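Local structure of uncharacterized protein (Yersinia pestis, 4RGI) at residues 13-18 against 29-34; 23-28 against 37-42. The protein is of unknown function, a small single-chain protein of the KTSC domain family built as an alpha-beta sandwich. All blocks are in the same frame, centred on the assembly; numbering follows the deposited sequence.

In the fold
Both contacts lie in the antiparallel sheet of the KTSC domain and share strand 25-30. Contact 1 pairs the far end of that strand with strand 14-20; contact 2 pairs its beginning with strand 34-39. The shared strand is therefore held on both edges, and the two hairpins it forms make a meander. Along the chain the segments alternate: 13-18, 23-28, 29-34, 37-42. The contact centres are about 14 Å apart, on opposite sides of the chain's centre. Ile17 packs on Leu26 and Ile14 on Ile28, so the apolar face runs on from one contact to the other. Helices 43-51 and 55-63 pack on that face, giving the two layers of the alpha-beta sandwich.

Contact 1 (13-18 against 29-34); sequences RILSIG and QFREQG
Ser16 holds OG in the crowded position between its backbone N and carbonyl carbon (chi1 62°). Gln29 sets CG anti to its backbone N (chi1 174°) and runs extended beyond it. These torsions bring the two polar ends together on one face of the sheet. Ser16 OG donates to Gln29 OE1 at 2.7 Å, in the plane of the amide carbonyl and on a lone pair. Arg6 also bonds to Ser16 OG, and more weakly to Gln29 OE1. On the other face, Ile14 CG1 and Phe30 CG both lie beside their backbone N, anti to the carbonyl carbon. The two side chains lie side by side, with Ile14 CG1 3.9 Å from Phe30 CD2. Phe59 of helix 55-63 meets the Phe30 ring edge-to-face.

The backbone here makes a classic beta bulge: Leu15 and Ser16 both face Gln29. Gln29 O takes a short bond from Leu15 N (2.8 Å), nearly along its C=O axis, and a weak one from Ser16 N (3.5 Å). Gln29 N returns a nearly straight bond to Ser16 O (2.9 Å). Past the end of the strand pairing, Arg31 N donates to Arg13 O at 2.8 Å, from above the carbonyl plane.

At the bulge the side chain of Leu15 starts toward residues 29-34. It crosses that of Arg31 at about a right angle. Leu15 CD2 sits over one face of the guanidinium, near the rim, 3.4 Å from Arg31 NH1. Arg31 NE bonds to Ser11 O, while the Arg13 guanidinium turns to a salt bridge with Asp60.

Contact 2 (23-28 against 37-42); sequences NRMLEI and QYLGVP
Strands 25-30 and 34-39 form an antiparallel beta hairpin; the short segments in contact run at 158° between their N-to-C directions. The tight part is the backbone between Leu26 and Tyr38, a hydrogen-bonded pair. Tyr38 N donates to Leu26 O at 2.7 Å, nearly along the C=O axis. Leu26 N returns the bond to Tyr38 O at 2.9 Å, almost straight at 174° and in the carbonyl plane.

On the face of Leu26 and Tyr38, packing is apolar. Leu26 CB touches Val41 CG2. Ile28 CD1 reaches Tyr38 CE2 at 3.7 Å, the two side chains crossing obliquely. Ile63 of helix 55-63 packs on Leu26 and Tyr38, and Phe49 of helix 43-51 on Leu26 and Ile28.

The face of Glu27 and Gln37 is mixed: Met25, Gln37 and Leu39 are partly exposed, but Glu27 is buried and both its carboxylate oxygens are paired. Glu27 and Gln37 run extended beyond CG, side by side. Their end planes are nearly coplanar (19°), and Gln37 NE2 donates to Glu27 OE1 at 2.9 Å, with the acceptor in the amide plane. Glu27 OE2 has a salt bridge to Arg6, which would probably favour the charged carboxylate. Gln37 OE1 accepts from Arg70 of strand 69-72. Met25, a selenomethionine, runs anti through chi1 and chi2, which sets SE beside Gln37 OE1 and Leu39 CD2; the bend at chi3 carries CE toward Gln37 NE2.

The loose, solvent side is at Asn23, Arg24 and Gly40, which are exposed. The Arg24 guanidinium leads away. Arg24 O accepts from N of the buried Val41 at 2.9 Å, with the donor above the carbonyl plane, and a weak bond from Gly40 N. One water links the segments, donating to Asn23 O at 2.5 Å and accepting from Gly40 N at 3.0 Å.

Contact 1 (13-18 against 29-34)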
loop_
_atom_site.group_PDB
_atom_site.type_symbol
_atom_site.label_atom_id
_atom_site.label_comp_id
_atom_site.label_asym_id
_atom_site.label_seq_id
_atom_site.Cartn_x
_atom_site.Cartn_y
_atom_site.Cartn_z
ATOM N N ARG A 13 -0.558 -11.183 -4.340
ATOM C CA ARG A 13 0.714 -10.660 -3.853
ATOM C C ARG A 13 0.600 -9.859 -2.570
ATOM O O ARG A 13 1.574 -9.720 -1.828
ATOM C CB ARG A 13 1.353 -9.800 -4.932
ATOM C CG ARG A 13 1.689 -10.593 -6.179
ATOM C CD ARG A 13 1.859 -9.694 -7.341
ATOM N NE ARG A 13 2.970 -8.764 -7.145
ATOM C CZ ARG A 13 3.246 -7.783 -7.993
ATOM N NH1 ARG A 13 2.483 -7.623 -9.063
ATOM N NH2 ARG A 13 4.265 -6.956 -7.769
ATOM N N ILE A 14 -0.587 -9.326 -2.310
ATOM C CA ILE A 14 -0.773 -8.407 -1.195
ATOM C C ILE A 14 -1.826 -8.928 -0.230
ATOM O O ILE A 14 -2.890 -9.386 -0.646
ATOM C CB ILE A 14 -1.154 -7.003 -1.719
ATOM C CG1 ILE A 14 0.021 -6.439 -2.530
ATOM C CG2 ILE A 14 -1.537 -6.065 -0.560
ATOM C CD1 ILE A 14 -0.299 -5.211 -3.398
ATOM N N LEU A 15 -1.524 -8.875 1.063
ATOM C CA LEU A 15 -2.453 -9.357 2.084
ATOM C C LEU A 15 -3.340 -8.264 2.684
ATOM O O LEU A 15 -4.525 -8.485 2.937
ATOM C CB LEU A 15 -1.681 -10.052 3.206
ATOM C CG LEU A 15 -0.978 -11.362 2.854
ATOM C CD1 LEU A 15 -0.114 -11.797 4.014
ATOM C CD2 LEU A 15 -2.002 -12.442 2.534
ATOM N N SER A 16 -2.772 -7.083 2.918
ATOM C CA SER A 16 -3.523 -5.991 3.526
ATOM C C SER A 16 -2.876 -4.636 3.228
ATOM O O SER A 16 -1.689 -4.557 2.943
ATOM C CB SER A 16 -3.648 -6.165 5.050
ATOM O OG SER A 16 -2.374 -6.150 5.684
ATOM N N ILE A 17 -3.687 -3.587 3.301
ATOM C CA ILE A 17 -3.275 -2.233 2.940
ATOM C C ILE A 17 -3.842 -1.274 3.943
ATOM O O ILE A 17 -5.037 -1.333 4.230
ATOM C CB ILE A 17 -3.770 -1.826 1.540
ATOM C CG1 ILE A 17 -3.208 -2.752 0.466
ATOM C CG2 ILE A 17 -3.373 -0.378 1.214
ATOM C CD1 ILE A 17 -3.861 -2.547 -0.896
ATOM N N GLY A 18 -3.004 -0.381 4.467
ATOM C CA GLY A 18 -3.483 0.661 5.360
ATOM C C GLY A 18 -3.025 2.036 4.910
ATOM O O GLY A 18 -2.068 2.151 4.158
ATOM N N GLN A 29 1.166 -4.826 3.337
ATOM C CA GLN A 29 1.688 -6.110 3.773
ATOM C C GLN A 29 1.663 -7.103 2.605
ATOM O O GLN A 29 0.600 -7.435 2.093
ATOM C CB GLN A 29 0.878 -6.625 4.953
ATOM C CG GLN A 29 1.244 -8.027 5.382
ATOM C CD GLN A 29 0.388 -8.500 6.519
ATOM O OE1 GLN A 29 -0.791 -8.153 6.618
ATOM N NE2 GLN A 29 0.977 -9.308 7.395
ATOM N N PHE A 30 2.837 -7.551 2.176
ATOM C CA PHE A 30 2.956 -8.482 1.053
ATOM C C PHE A 30 2.900 -9.948 1.510
ATOM O O PHE A 30 3.237 -10.262 2.645
ATOM C CB PHE A 30 4.260 -8.230 0.298
ATOM C CG PHE A 30 4.340 -6.873 -0.337
ATOM C CD1 PHE A 30 4.940 -5.815 0.320
ATOM C CD2 PHE A 30 3.823 -6.662 -1.599
ATOM C CE1 PHE A 30 5.010 -4.569 -0.278
ATOM C CE2 PHE A 30 3.884 -5.430 -2.190
ATOM C CZ PHE A 30 4.473 -4.381 -1.533
ATOM N N ARG A 31 2.482 -10.844 0.622
ATOM C CA ARG A 31 2.378 -12.257 0.982
ATOM C C ARG A 31 3.700 -12.868 1.442
ATOM O O ARG A 31 3.786 -13.411 2.550
ATOM C CB ARG A 31 1.840 -13.069 -0.193
ATOM C CG ARG A 31 0.369 -12.861 -0.436
ATOM C CD ARG A 31 -0.265 -14.090 -1.040
ATOM N NE ARG A 31 -1.706 -13.913 -1.147
ATOM C CZ ARG A 31 -2.591 -14.474 -0.335
ATOM N NH1 ARG A 31 -2.185 -15.268 0.649
ATOM N NH2 ARG A 31 -3.886 -14.248 -0.513
ATOM N N GLU A 32 4.717 -12.771 0.587
ATOM C CA GLU A 32 6.014 -13.414 0.813
ATOM C C GLU A 32 7.065 -12.436 1.365
ATOM O O GLU A 32 7.993 -12.845 2.061
ATOM C CB GLU A 32 6.511 -14.078 -0.501
ATOM C CG GLU A 32 8.030 -13.953 -0.799
ATOM C CD GLU A 32 8.502 -14.675 -2.083
ATOM O OE1 GLU A 32 9.288 -15.640 -1.972
ATOM O OE2 GLU A 32 8.118 -14.261 -3.199
ATOM N N GLN A 33 6.916 -11.143 1.094
ATOM C CA GLN A 33 8.028 -10.230 1.336
ATOM C C GLN A 33 7.882 -9.263 2.506
ATOM O O GLN A 33 8.675 -8.341 2.632
ATOM C CB GLN A 33 8.308 -9.422 0.067
ATOM C CG GLN A 33 9.058 -10.212 -1.003
ATOM C CD GLN A 33 9.612 -9.332 -2.109
ATOM O OE1 GLN A 33 10.460 -8.460 -1.873
ATOM N NE2 GLN A 33 9.131 -9.550 -3.323
ATOM N N GLY A 34 6.907 -9.466 3.383
ATOM C CA GLY A 34 6.826 -8.645 4.584
ATOM C C GLY A 34 6.045 -7.357 4.437
ATOM O O GLY A 34 5.258 -7.202 3.510
#

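Contact 2 (23-28 against 37-42)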
loop_
_atom_site.group_PDB
_atom_site.type_symbol
_atom_site.label_atom_id
_atom_site.label_comp_id
_atom_site.label_asym_id
_atom_site.label_seq_id
_atom_site.Cartn_x
_atom_site.Cartn_y
_atom_site.Cartn_z
ATOM N N ASN A 23 -0.134 11.484 8.151
ATOM C CA ASN A 23 1.271 11.425 7.772
ATOM C C ASN A 23 1.456 11.136 6.287
ATOM O O ASN A 23 2.583 11.034 5.807
ATOM C CB ASN A 23 1.997 10.361 8.596
ATOM C CG ASN A 23 1.707 10.469 10.079
ATOM O OD1 ASN A 23 1.360 11.539 10.574
ATOM N ND2 ASN A 23 1.842 9.358 10.797
ATOM N N ARG A 24 0.343 11.002 5.568
ATOM C CA ARG A 24 0.349 10.622 4.153
ATOM C C ARG A 24 1.181 9.368 3.921
ATOM O O ARG A 24 2.001 9.299 3.002
ATOM C CB ARG A 24 0.875 11.756 3.282
ATOM C CG ARG A 24 0.346 13.138 3.646
ATOM C CD ARG A 24 -1.148 13.303 3.491
ATOM N NE ARG A 24 -1.515 14.720 3.374
ATOM C CZ ARG A 24 -1.490 15.603 4.373
ATOM N NH1 ARG A 24 -1.116 15.235 5.591
ATOM N NH2 ARG A 24 -1.838 16.866 4.156
HETATM N N MSE A 25 0.930 8.365 4.752
HETATM C CA MSE A 25 1.714 7.140 4.730
HETATM C C MSE A 25 0.872 5.940 4.345
HETATM O O MSE A 25 -0.235 5.777 4.856
HETATM C CB MSE A 25 2.352 6.932 6.095
HETATM C CG MSE A 25 3.293 5.748 6.198
HETATM SE SE MSE A 25 4.293 5.944 7.843
HETATM C CE MSE A 25 2.893 5.437 9.109
ATOM N N LEU A 26 1.386 5.124 3.424
ATOM C CA LEU A 26 0.691 3.949 2.934
ATOM C C LEU A 26 1.416 2.718 3.439
ATOM O O LEU A 26 2.625 2.648 3.319
ATOM C CB LEU A 26 0.672 3.948 1.411
ATOM C CG LEU A 26 0.026 2.768 0.711
ATOM C CD1 LEU A 26 -1.491 2.865 0.792
ATOM C CD2 LEU A 26 0.476 2.793 -0.709
ATOM N N GLU A 27 0.695 1.753 4.008
ATOM C CA GLU A 27 1.352 0.553 4.516
ATOM C C GLU A 27 0.841 -0.657 3.755
ATOM O O GLU A 27 -0.365 -0.865 3.643
ATOM C CB GLU A 27 1.113 0.399 6.018
ATOM C CG GLU A 27 2.022 -0.602 6.698
ATOM C CD GLU A 27 1.928 -0.511 8.221
ATOM O OE1 GLU A 27 2.587 0.363 8.818
ATOM O OE2 GLU A 27 1.162 -1.293 8.805
ATOM N N ILE A 28 1.764 -1.442 3.215
ATOM C CA ILE A 28 1.391 -2.590 2.404
ATOM C C ILE A 28 1.998 -3.847 3.011
ATOM O O ILE A 28 3.204 -3.916 3.190
ATOM C CB ILE A 28 1.884 -2.465 0.960
ATOM C CG1 ILE A 28 1.402 -1.151 0.335
ATOM C CG2 ILE A 28 1.386 -3.671 0.145
ATOM C CD1 ILE A 28 1.831 -0.985 -1.108
ATOM N N GLN A 37 6.282 0.486 4.431
ATOM C CA GLN A 37 5.618 1.772 4.447
ATOM C C GLN A 37 6.111 2.621 3.293
ATOM O O GLN A 37 7.310 2.653 3.030
ATOM C CB GLN A 37 5.870 2.497 5.772
ATOM C CG GLN A 37 5.268 1.771 6.948
ATOM C CD GLN A 37 5.605 2.439 8.254
ATOM O OE1 GLN A 37 6.609 3.135 8.353
ATOM N NE2 GLN A 37 4.766 2.240 9.262
ATOM N N TYR A 38 5.182 3.313 2.635
ATOM C CA TYR A 38 5.480 4.209 1.524
ATOM C C TYR A 38 5.139 5.614 1.970
ATOM O O TYR A 38 4.048 5.858 2.476
ATOM C CB TYR A 38 4.686 3.832 0.270
ATOM C CG TYR A 38 5.192 2.551 -0.346
ATOM C CD1 TYR A 38 6.106 2.586 -1.390
ATOM C CD2 TYR A 38 4.810 1.312 0.158
ATOM C CE1 TYR A 38 6.607 1.411 -1.950
ATOM C CE2 TYR A 38 5.307 0.130 -0.393
ATOM C CZ TYR A 38 6.204 0.191 -1.442
ATOM O OH TYR A 38 6.699 -0.971 -1.998
ATOM N N LEU A 39 6.073 6.535 1.795
ATOM C CA LEU A 39 5.941 7.846 2.410
ATOM C C LEU A 39 5.532 8.869 1.389
ATOM O O LEU A 39 5.965 8.815 0.252
ATOM C CB LEU A 39 7.252 8.268 3.069
ATOM C CG LEU A 39 7.816 7.277 4.069
ATOM C CD1 LEU A 39 9.063 7.862 4.679
ATOM C CD2 LEU A 39 6.794 7.034 5.128
ATOM N N GLY A 40 4.679 9.796 1.794
ATOM C CA GLY A 40 4.311 10.896 0.932
ATOM C C GLY A 40 3.350 10.483 -0.155
ATOM O O GLY A 40 3.439 10.959 -1.269
ATOM N N VAL A 41 2.422 9.601 0.194
ATOM C CA VAL A 41 1.416 9.096 -0.729
ATOM C C VAL A 41 0.118 9.866 -0.553
ATOM O O VAL A 41 -0.416 9.921 0.555
ATOM C CB VAL A 41 1.176 7.580 -0.487
ATOM C CG1 VAL A 41 0.107 7.037 -1.401
ATOM C CG2 VAL A 41 2.474 6.825 -0.687
ATOM N N PRO A 42 -0.398 10.463 -1.641
ATOM C CA PRO A 42 -1.629 11.244 -1.562
ATOM C C PRO A 42 -2.853 10.371 -1.342
ATOM O O PRO A 42 -2.886 9.219 -1.757
ATOM C CB PRO A 42 -1.695 11.937 -2.925
ATOM C CG PRO A 42 -0.933 11.072 -3.825
ATOM C CD PRO A 42 0.172 10.481 -2.996
HETATM O O HOH W 1 4.604 9.869 4.810
#